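Local coordinates for protein putative ATPase, AAA family (Prochlorococcus marinus subsp. pastoris str. CCMP1986, PDB 3CTD) that is a putative DNA-dependent ATPase of the RarA/MGS1/WRNIP1 subfamily that probably helps cells respond to stalled DNA replication, represented here by its C-terminal part, at residues A79-A90 with Y119-T129; H150-P161 with W168-T176. The protein carries 1 engineered substitution. All blocks are in the same frame, centred on the assembly; numbering follows the deposited sequence.

Interaction 1 (A79-A90 with Y119-T129); sequences ACEDIGLADPNA and YLAISPKSNST
Ile83 drives its CG1 branch against Ser123 CB (3.7 Å) and Leu120 CD2, while its CD1 reaches Lys125 CD. Leu120 CD2 also meets Ala90 CB, and Ala86 CB packs on the Pro124 carbonyl and on Ser126 CB. Polar ties flank this apolar centre: Ser126 N donates to Asp82 O (3.0 Å), Thr129 OG1 donates to Cys80 O (2.8 Å) from above the carbonyl plane, and Tyr119 OH makes a weak bond to Asp87 OD2. The pairing joins the C-terminal ends of helices 68-83 and 110-121 in the helical MgsA-type C-terminal region, where Gly84 leaves the first helix with positive phi and Ser126 OG forms an ST turn with Ser128 N. Lys125, bent at chi2 (-71°) and chi4 (-68°), curls its NZ back onto Leu120 O, Ala121 O (2.7 Å) and Ser123 O (2.6 Å), binding the loop to the helix end. A methionine in its place would probably cost these three carbonyls the ammonium group that gathers them and let the loop after the helix shift against Ile83. Farther out, Ser49 also bonds Lys125 NZ, Arg47 salt-bridges Asp82, Glu192 hydrogen-bonds to the hydroxyls of Ser126 and Ser128, and Trp191 of the third subunit stacks on Tyr119.

Interaction 2 (H150-P161 with W168-T176); sequences HLKNNASNYLNP and WLQQEYLPT
Gln171 reaches across to the backbone of Leu159 and grips it with both ends of its amide, a worked example of a side chain pairing with the N-H and the C=O of one residue, as a backbone partner would. OE1 accepts from Leu159 N at 3.0 Å, nearly straight (169°), and NE2 donates to Leu159 O at 2.9 Å; both bonds use lone pairs in the carbonyl plane of the acceptor. With CG anti to the backbone N (chi1 -179°) and the chain extended beyond it, the amide is carried far enough to reach the other segment's backbone. Its second N-H bond goes to Tyr173 OH (3.0 Å), which lies in the amide plane, so three bonds fix the rotation of the group. The amide and Tyr158 ring planes are 10° apart, and Gln171 NE2 comes 3.4 Å from Tyr158 CE1.

A second tie lies at His150, where NE2 points in the ring plane at Glu172 O (2.7 Å). Beside it Leu151 packs tightly, CD1 on Tyr173 O and CD2 against Tyr173 CD1; these two residues are the buried part of the contact. On this packed side, facing the second subunit, a water links the hydroxyls of Tyr158 and Tyr173. The other flank is looser: Leu159, exposed, meets Leu169 CD2 through CB at 4.0 Å, Pro161 lays CD, at 3.8 Å, against the same methyl, Leu169 CD2, and a water bridges Asn157 O to Gln171 OE1.

No helix or strand runs through most of this contact, which lies in the long excursion between helices 131-139 and 191-197. The second subunit supplies the helical neighbours: Arg47 and Ser40 from its helix 36-47 bond to Tyr158 OH and Leu151 O, and Trp57 from its helix 51-63 bonds to Tyr173 O.

Interaction 1 closes along the chain before interaction 2 opens, and their centres stand 32 Å apart, with nearest atoms about 15 Å from each other. Both belong to the MgsA-type C-terminal region, yet they differ in kind: interaction 1 is a buried junction near the centre of the chain, between the ends of helices 68-83 and 110-121, whereas interaction 2 folds up a surface excursion that lacks strands, between helices 131-139 and 191-197. Helix 191-197, which follows that excursion, returns to pack beside interaction 1. Both contacts touch the second subunit, so the helical core and the projecting loops each contribute to the four-chain assembly.

Interaction 1 (A79-A90 with Y119-T129)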
# COMPACT_ATOMS: atom_id res chain seq x y z
N ALA B 79 5.08 0.30 -14.67
CA ALA B 79 5.40 0.67 -13.30
C ALA B 79 6.71 0.06 -12.75
O ALA B 79 7.32 0.58 -11.81
CB ALA B 79 4.20 0.33 -12.38
N CYS B 80 7.15 -1.06 -13.31
CA CYS B 80 8.42 -1.65 -12.88
C CYS B 80 9.54 -1.43 -13.89
O CYS B 80 10.71 -1.25 -13.52
CB CYS B 80 8.26 -3.16 -12.55
SG CYS B 80 7.13 -3.37 -11.12
N GLU B 81 9.18 -1.43 -15.16
CA GLU B 81 10.17 -1.25 -16.19
C GLU B 81 10.62 0.20 -16.36
O GLU B 81 11.81 0.45 -16.56
CB GLU B 81 9.66 -1.78 -17.50
CG GLU B 81 10.50 -1.31 -18.63
CD GLU B 81 10.20 -2.00 -19.95
OE1 GLU B 81 11.18 -2.42 -20.59
OE2 GLU B 81 9.03 -2.13 -20.36
N ASP B 82 9.69 1.17 -16.26
CA ASP B 82 9.98 2.57 -16.60
C ASP B 82 9.98 3.47 -15.39
O ASP B 82 10.63 4.48 -15.41
CB ASP B 82 8.96 3.12 -17.59
CG ASP B 82 9.02 2.46 -18.95
OD1 ASP B 82 10.09 2.50 -19.60
OD2 ASP B 82 7.97 1.90 -19.38
N ILE B 83 9.24 3.15 -14.34
CA ILE B 83 9.33 3.94 -13.10
C ILE B 83 10.22 3.18 -12.10
O ILE B 83 11.27 3.67 -11.65
CB ILE B 83 7.91 4.22 -12.47
CG1 ILE B 83 7.14 5.31 -13.21
CG2 ILE B 83 7.99 4.55 -10.97
CD1 ILE B 83 6.96 5.04 -14.61
N GLY B 84 9.81 1.97 -11.76
CA GLY B 84 10.69 1.04 -11.03
C GLY B 84 11.08 1.57 -9.68
O GLY B 84 10.27 2.20 -8.98
N LEU B 85 12.35 1.36 -9.30
CA LEU B 85 12.82 1.86 -8.00
C LEU B 85 12.99 3.40 -7.94
O LEU B 85 13.57 3.94 -6.98
CB LEU B 85 14.11 1.14 -7.60
CG LEU B 85 13.99 -0.37 -7.75
CD1 LEU B 85 15.34 -0.92 -7.57
CD2 LEU B 85 13.07 -0.91 -6.69
N ALA B 86 12.52 4.12 -8.94
CA ALA B 86 12.47 5.59 -8.79
C ALA B 86 11.34 5.85 -7.78
O ALA B 86 11.39 6.81 -7.00
CB ALA B 86 12.21 6.28 -10.13
N ASP B 87 10.32 4.99 -7.80
CA ASP B 87 9.22 5.02 -6.84
C ASP B 87 8.58 3.61 -6.77
O ASP B 87 7.64 3.30 -7.50
CB ASP B 87 8.19 6.09 -7.21
CG ASP B 87 6.94 6.09 -6.30
OD1 ASP B 87 6.95 5.47 -5.22
OD2 ASP B 87 5.91 6.69 -6.68
N PRO B 88 9.09 2.77 -5.87
CA PRO B 88 8.59 1.40 -5.88
C PRO B 88 7.14 1.31 -5.38
O PRO B 88 6.56 0.25 -5.41
CB PRO B 88 9.55 0.67 -4.96
CG PRO B 88 10.12 1.73 -4.06
CD PRO B 88 10.02 3.04 -4.75
N ASN B 89 6.55 2.42 -4.94
CA ASN B 89 5.13 2.41 -4.58
C ASN B 89 4.22 2.43 -5.83
O ASN B 89 3.04 2.05 -5.79
CB ASN B 89 4.85 3.61 -3.64
CG ASN B 89 3.45 3.55 -3.01
OD1 ASN B 89 3.12 2.60 -2.29
ND2 ASN B 89 2.64 4.57 -3.28
N ALA B 90 4.79 2.86 -6.96
CA ALA B 90 4.02 2.96 -8.20
C ALA B 90 3.32 1.65 -8.52
O ALA B 90 2.17 1.68 -8.95
CB ALA B 90 4.95 3.41 -9.39
N TYR B 119 -0.55 8.88 -13.03
CA TYR B 119 0.40 8.69 -11.94
C TYR B 119 1.80 8.29 -12.45
O TYR B 119 2.81 8.80 -11.98
CB TYR B 119 -0.14 7.61 -11.01
CG TYR B 119 0.76 7.34 -9.86
CD1 TYR B 119 0.52 7.87 -8.61
CD2 TYR B 119 1.87 6.54 -10.00
CE1 TYR B 119 1.38 7.59 -7.51
CE2 TYR B 119 2.74 6.26 -8.91
CZ TYR B 119 2.49 6.78 -7.67
OH TYR B 119 3.35 6.47 -6.62
N LEU B 120 1.84 7.32 -13.38
CA LEU B 120 3.08 6.91 -14.01
C LEU B 120 3.66 8.03 -14.87
O LEU B 120 4.85 8.29 -14.80
CB LEU B 120 2.88 5.64 -14.83
CG LEU B 120 2.47 4.43 -14.00
CD1 LEU B 120 2.39 3.15 -14.85
CD2 LEU B 120 3.45 4.26 -12.83
N ALA B 121 2.83 8.73 -15.66
CA ALA B 121 3.32 9.83 -16.50
C ALA B 121 4.10 10.88 -15.70
O ALA B 121 5.11 11.40 -16.17
CB ALA B 121 2.18 10.47 -17.22
N ILE B 122 3.63 11.23 -14.50
CA ILE B 122 4.28 12.25 -13.72
C ILE B 122 5.27 11.73 -12.68
O ILE B 122 5.83 12.54 -11.94
CB ILE B 122 3.26 13.23 -13.06
CG1 ILE B 122 2.41 12.57 -11.96
CG2 ILE B 122 2.32 13.78 -14.12
CD1 ILE B 122 1.37 13.52 -11.36
N SER B 123 5.50 10.41 -12.59
CA SER B 123 6.46 9.92 -11.60
C SER B 123 7.86 10.12 -12.12
O SER B 123 8.05 10.12 -13.36
CB SER B 123 6.27 8.43 -11.33
OG SER B 123 5.00 8.20 -10.77
N PRO B 124 8.86 10.25 -11.20
CA PRO B 124 10.26 10.17 -11.69
C PRO B 124 10.47 8.82 -12.38
O PRO B 124 9.85 7.86 -12.01
CB PRO B 124 11.14 10.30 -10.41
CG PRO B 124 10.26 9.97 -9.26
CD PRO B 124 8.81 10.40 -9.73
N LYS B 125 11.34 8.77 -13.38
CA LYS B 125 11.58 7.55 -14.14
C LYS B 125 12.93 6.87 -13.83
O LYS B 125 13.90 7.56 -13.47
CB LYS B 125 11.49 7.90 -15.63
CG LYS B 125 10.21 8.70 -16.00
CD LYS B 125 8.88 7.85 -15.92
CE LYS B 125 7.68 8.56 -16.56
NZ LYS B 125 7.23 9.80 -15.78
N SER B 126 12.98 5.54 -13.94
CA SER B 126 14.24 4.79 -13.91
C SER B 126 14.06 3.48 -14.54
O SER B 126 13.07 2.79 -14.24
CB SER B 126 14.65 4.52 -12.47
OG SER B 126 15.64 3.51 -12.41
N ASN B 127 15.01 3.09 -15.40
CA ASN B 127 14.97 1.74 -15.99
C ASN B 127 15.90 0.72 -15.27
O ASN B 127 16.28 -0.32 -15.86
CB ASN B 127 15.31 1.76 -17.49
CG ASN B 127 16.76 2.17 -17.77
OD1 ASN B 127 17.50 2.57 -16.87
ND2 ASN B 127 17.18 2.06 -19.01
N SER B 128 16.29 1.02 -14.02
CA SER B 128 17.31 0.19 -13.36
C SER B 128 16.92 -1.29 -13.14
O SER B 128 17.80 -2.12 -12.94
CB SER B 128 17.88 0.85 -12.10
OG SER B 128 17.07 0.61 -10.95
N THR B 129 15.63 -1.64 -13.22
CA THR B 129 15.25 -3.04 -13.12
C THR B 129 15.62 -3.83 -14.35
O THR B 129 15.50 -5.05 -14.31
CB THR B 129 13.75 -3.23 -12.91
OG1 THR B 129 13.05 -2.68 -14.04
CG2 THR B 129 13.27 -2.58 -11.56
O HOH W 1 12.96 0.22 -13.57
O HOH W 2 14.18 0.89 -11.30
O HOH W 3 5.97 8.76 -8.32

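Interaction 2 (H150-P161 with W168-T176)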
# COMPACT_ATOMS: atom_id res chain seq x y z
N HIS B 150 29.72 -21.61 1.14
CA HIS B 150 29.20 -20.92 2.32
C HIS B 150 27.81 -20.31 2.06
O HIS B 150 27.21 -19.74 2.95
CB HIS B 150 30.17 -19.86 2.80
CG HIS B 150 30.32 -18.72 1.85
ND1 HIS B 150 31.09 -18.82 0.72
CD2 HIS B 150 29.81 -17.48 1.85
CE1 HIS B 150 31.03 -17.68 0.05
NE2 HIS B 150 30.25 -16.85 0.71
N LEU B 151 27.33 -20.43 0.81
CA LEU B 151 26.08 -19.84 0.37
C LEU B 151 25.05 -20.90 0.08
O LEU B 151 23.93 -20.57 -0.26
CB LEU B 151 26.26 -18.98 -0.88
CG LEU B 151 27.18 -17.76 -0.74
CD1 LEU B 151 27.24 -16.96 -2.05
CD2 LEU B 151 26.77 -16.92 0.43
N LYS B 152 25.44 -22.17 0.21
CA LYS B 152 24.50 -23.27 0.04
C LYS B 152 23.47 -23.34 1.16
O LYS B 152 23.65 -22.81 2.27
CB LYS B 152 25.24 -24.62 -0.02
CG LYS B 152 25.95 -24.88 -1.34
CD LYS B 152 26.49 -26.31 -1.40
CE LYS B 152 27.68 -26.36 -2.33
NZ LYS B 152 27.70 -27.66 -3.06
N ASN B 153 22.38 -24.03 0.87
CA ASN B 153 21.39 -24.29 1.88
C ASN B 153 21.98 -24.99 3.12
O ASN B 153 22.64 -26.04 2.99
CB ASN B 153 20.30 -25.12 1.23
CG ASN B 153 19.18 -25.43 2.16
OD1 ASN B 153 18.77 -26.57 2.26
ND2 ASN B 153 18.69 -24.42 2.89
N ASN B 154 21.76 -24.45 4.32
CA ASN B 154 22.37 -24.99 5.56
C ASN B 154 23.89 -24.98 5.59
O ASN B 154 24.47 -25.79 6.30
CB ASN B 154 22.00 -26.47 5.83
CG ASN B 154 20.53 -26.72 5.85
OD1 ASN B 154 19.74 -25.81 6.14
ND2 ASN B 154 20.13 -27.95 5.52
N ALA B 155 24.55 -24.12 4.83
CA ALA B 155 26.02 -24.17 4.84
C ALA B 155 26.59 -24.04 6.28
O ALA B 155 26.15 -23.21 7.06
CB ALA B 155 26.59 -23.10 3.93
N SER B 156 27.57 -24.84 6.65
CA SER B 156 28.09 -24.71 8.01
C SER B 156 29.01 -23.48 8.19
O SER B 156 29.27 -23.06 9.32
CB SER B 156 28.84 -25.99 8.44
N ASN B 157 29.53 -22.92 7.12
CA ASN B 157 30.44 -21.78 7.28
C ASN B 157 29.75 -20.42 6.96
O ASN B 157 30.42 -19.41 6.86
CB ASN B 157 31.73 -21.97 6.45
CG ASN B 157 31.43 -22.42 4.99
OD1 ASN B 157 30.28 -22.80 4.68
ND2 ASN B 157 32.44 -22.41 4.10
N TYR B 158 28.43 -20.41 6.80
CA TYR B 158 27.70 -19.19 6.45
C TYR B 158 27.65 -18.29 7.65
O TYR B 158 27.36 -18.78 8.74
CB TYR B 158 26.25 -19.52 6.02
CG TYR B 158 25.36 -18.31 5.90
CD1 TYR B 158 25.64 -17.31 4.93
CD2 TYR B 158 24.23 -18.13 6.73
CE1 TYR B 158 24.84 -16.16 4.79
CE2 TYR B 158 23.39 -16.97 6.57
CZ TYR B 158 23.72 -16.01 5.60
OH TYR B 158 22.95 -14.87 5.42
N LEU B 159 27.93 -17.00 7.48
CA LEU B 159 27.64 -16.04 8.59
C LEU B 159 26.43 -15.12 8.32
O LEU B 159 26.20 -14.67 7.19
CB LEU B 159 28.87 -15.24 9.02
CG LEU B 159 30.00 -16.17 9.53
CD1 LEU B 159 31.38 -15.52 9.37
CD2 LEU B 159 29.76 -16.69 10.96
N ASN B 160 25.65 -14.85 9.35
CA ASN B 160 24.39 -14.19 9.16
C ASN B 160 24.53 -12.75 9.57
O ASN B 160 24.83 -12.45 10.74
CB ASN B 160 23.32 -14.90 10.00
CG ASN B 160 21.90 -14.50 9.62
OD1 ASN B 160 21.55 -13.31 9.54
ND2 ASN B 160 21.07 -15.52 9.42
N PRO B 161 24.31 -11.84 8.61
CA PRO B 161 24.36 -10.40 8.87
C PRO B 161 23.51 -9.96 10.08
O PRO B 161 23.87 -8.96 10.69
CB PRO B 161 23.85 -9.78 7.56
CG PRO B 161 24.09 -10.86 6.51
CD PRO B 161 24.03 -12.18 7.19
N TRP B 168 29.78 -3.68 8.89
CA TRP B 168 29.39 -4.35 7.66
C TRP B 168 30.00 -5.76 7.57
O TRP B 168 31.21 -5.90 7.63
CB TRP B 168 29.77 -3.51 6.43
CG TRP B 168 29.67 -4.32 5.15
CD1 TRP B 168 28.59 -5.08 4.74
CD2 TRP B 168 30.68 -4.48 4.13
NE1 TRP B 168 28.86 -5.68 3.53
CE2 TRP B 168 30.14 -5.34 3.13
CE3 TRP B 168 31.98 -3.99 3.96
CZ2 TRP B 168 30.86 -5.71 1.98
CZ3 TRP B 168 32.69 -4.36 2.82
CH2 TRP B 168 32.13 -5.21 1.84
N LEU B 169 29.17 -6.79 7.44
CA LEU B 169 29.71 -8.16 7.32
C LEU B 169 30.32 -8.30 5.94
O LEU B 169 29.62 -8.29 4.93
CB LEU B 169 28.62 -9.22 7.56
CG LEU B 169 28.98 -10.70 7.38
CD1 LEU B 169 30.16 -11.04 8.24
CD2 LEU B 169 27.80 -11.65 7.71
N GLN B 170 31.65 -8.40 5.87
CA GLN B 170 32.27 -8.66 4.57
C GLN B 170 32.19 -10.17 4.20
O GLN B 170 32.90 -11.01 4.77
CB GLN B 170 33.69 -8.07 4.55
CG GLN B 170 34.51 -8.43 3.33
CD GLN B 170 35.83 -7.68 3.28
OE1 GLN B 170 36.34 -7.23 4.32
NE2 GLN B 170 36.39 -7.52 2.08
N GLN B 171 31.29 -10.53 3.28
CA GLN B 171 31.12 -11.93 2.90
C GLN B 171 30.85 -11.99 1.40
O GLN B 171 30.17 -11.15 0.86
CB GLN B 171 29.98 -12.59 3.72
CG GLN B 171 29.69 -14.08 3.44
CD GLN B 171 28.76 -14.69 4.47
OE1 GLN B 171 29.08 -15.69 5.08
NE2 GLN B 171 27.58 -14.08 4.68
N GLU B 172 31.37 -13.00 0.73
CA GLU B 172 31.22 -13.11 -0.72
C GLU B 172 29.83 -13.61 -1.04
O GLU B 172 29.40 -14.63 -0.47
CB GLU B 172 32.22 -14.14 -1.29
CG GLU B 172 33.71 -13.90 -0.94
CD GLU B 172 34.64 -15.08 -1.34
OE1 GLU B 172 34.25 -15.87 -2.24
OE2 GLU B 172 35.75 -15.23 -0.76
N TYR B 173 29.16 -12.94 -1.98
CA TYR B 173 27.82 -13.30 -2.43
C TYR B 173 27.81 -13.71 -3.88
O TYR B 173 26.90 -14.43 -4.36
CB TYR B 173 26.82 -12.17 -2.12
CG TYR B 173 26.63 -12.00 -0.60
CD1 TYR B 173 26.17 -13.06 0.18
CD2 TYR B 173 26.92 -10.80 0.03
CE1 TYR B 173 26.01 -12.93 1.56
CE2 TYR B 173 26.76 -10.65 1.40
CZ TYR B 173 26.32 -11.73 2.17
OH TYR B 173 26.20 -11.64 3.55
N LEU B 174 28.83 -13.28 -4.60
CA LEU B 174 28.99 -13.66 -6.01
C LEU B 174 30.07 -14.72 -6.04
O LEU B 174 30.89 -14.79 -5.14
CB LEU B 174 29.44 -12.46 -6.85
CG LEU B 174 28.35 -11.50 -7.30
CD1 LEU B 174 28.90 -10.05 -7.43
CD2 LEU B 174 27.75 -11.97 -8.57
N PRO B 175 30.09 -15.54 -7.08
CA PRO B 175 31.29 -16.41 -7.21
C PRO B 175 32.58 -15.58 -7.26
O PRO B 175 32.56 -14.44 -7.73
CB PRO B 175 31.08 -17.11 -8.54
CG PRO B 175 29.52 -16.92 -8.86
CD PRO B 175 29.19 -15.59 -8.25
N THR B 176 33.69 -16.14 -6.78
CA THR B 176 34.98 -15.45 -6.74
C THR B 176 35.43 -14.82 -8.06
O THR B 176 35.96 -13.70 -8.05
CB THR B 176 36.18 -16.35 -6.16
OG1 THR B 176 36.48 -17.46 -7.04
CG2 THR B 176 35.82 -16.92 -4.82
O HOH W 4 31.33 -17.28 5.56
O HOH W 5 23.70 -12.87 3.97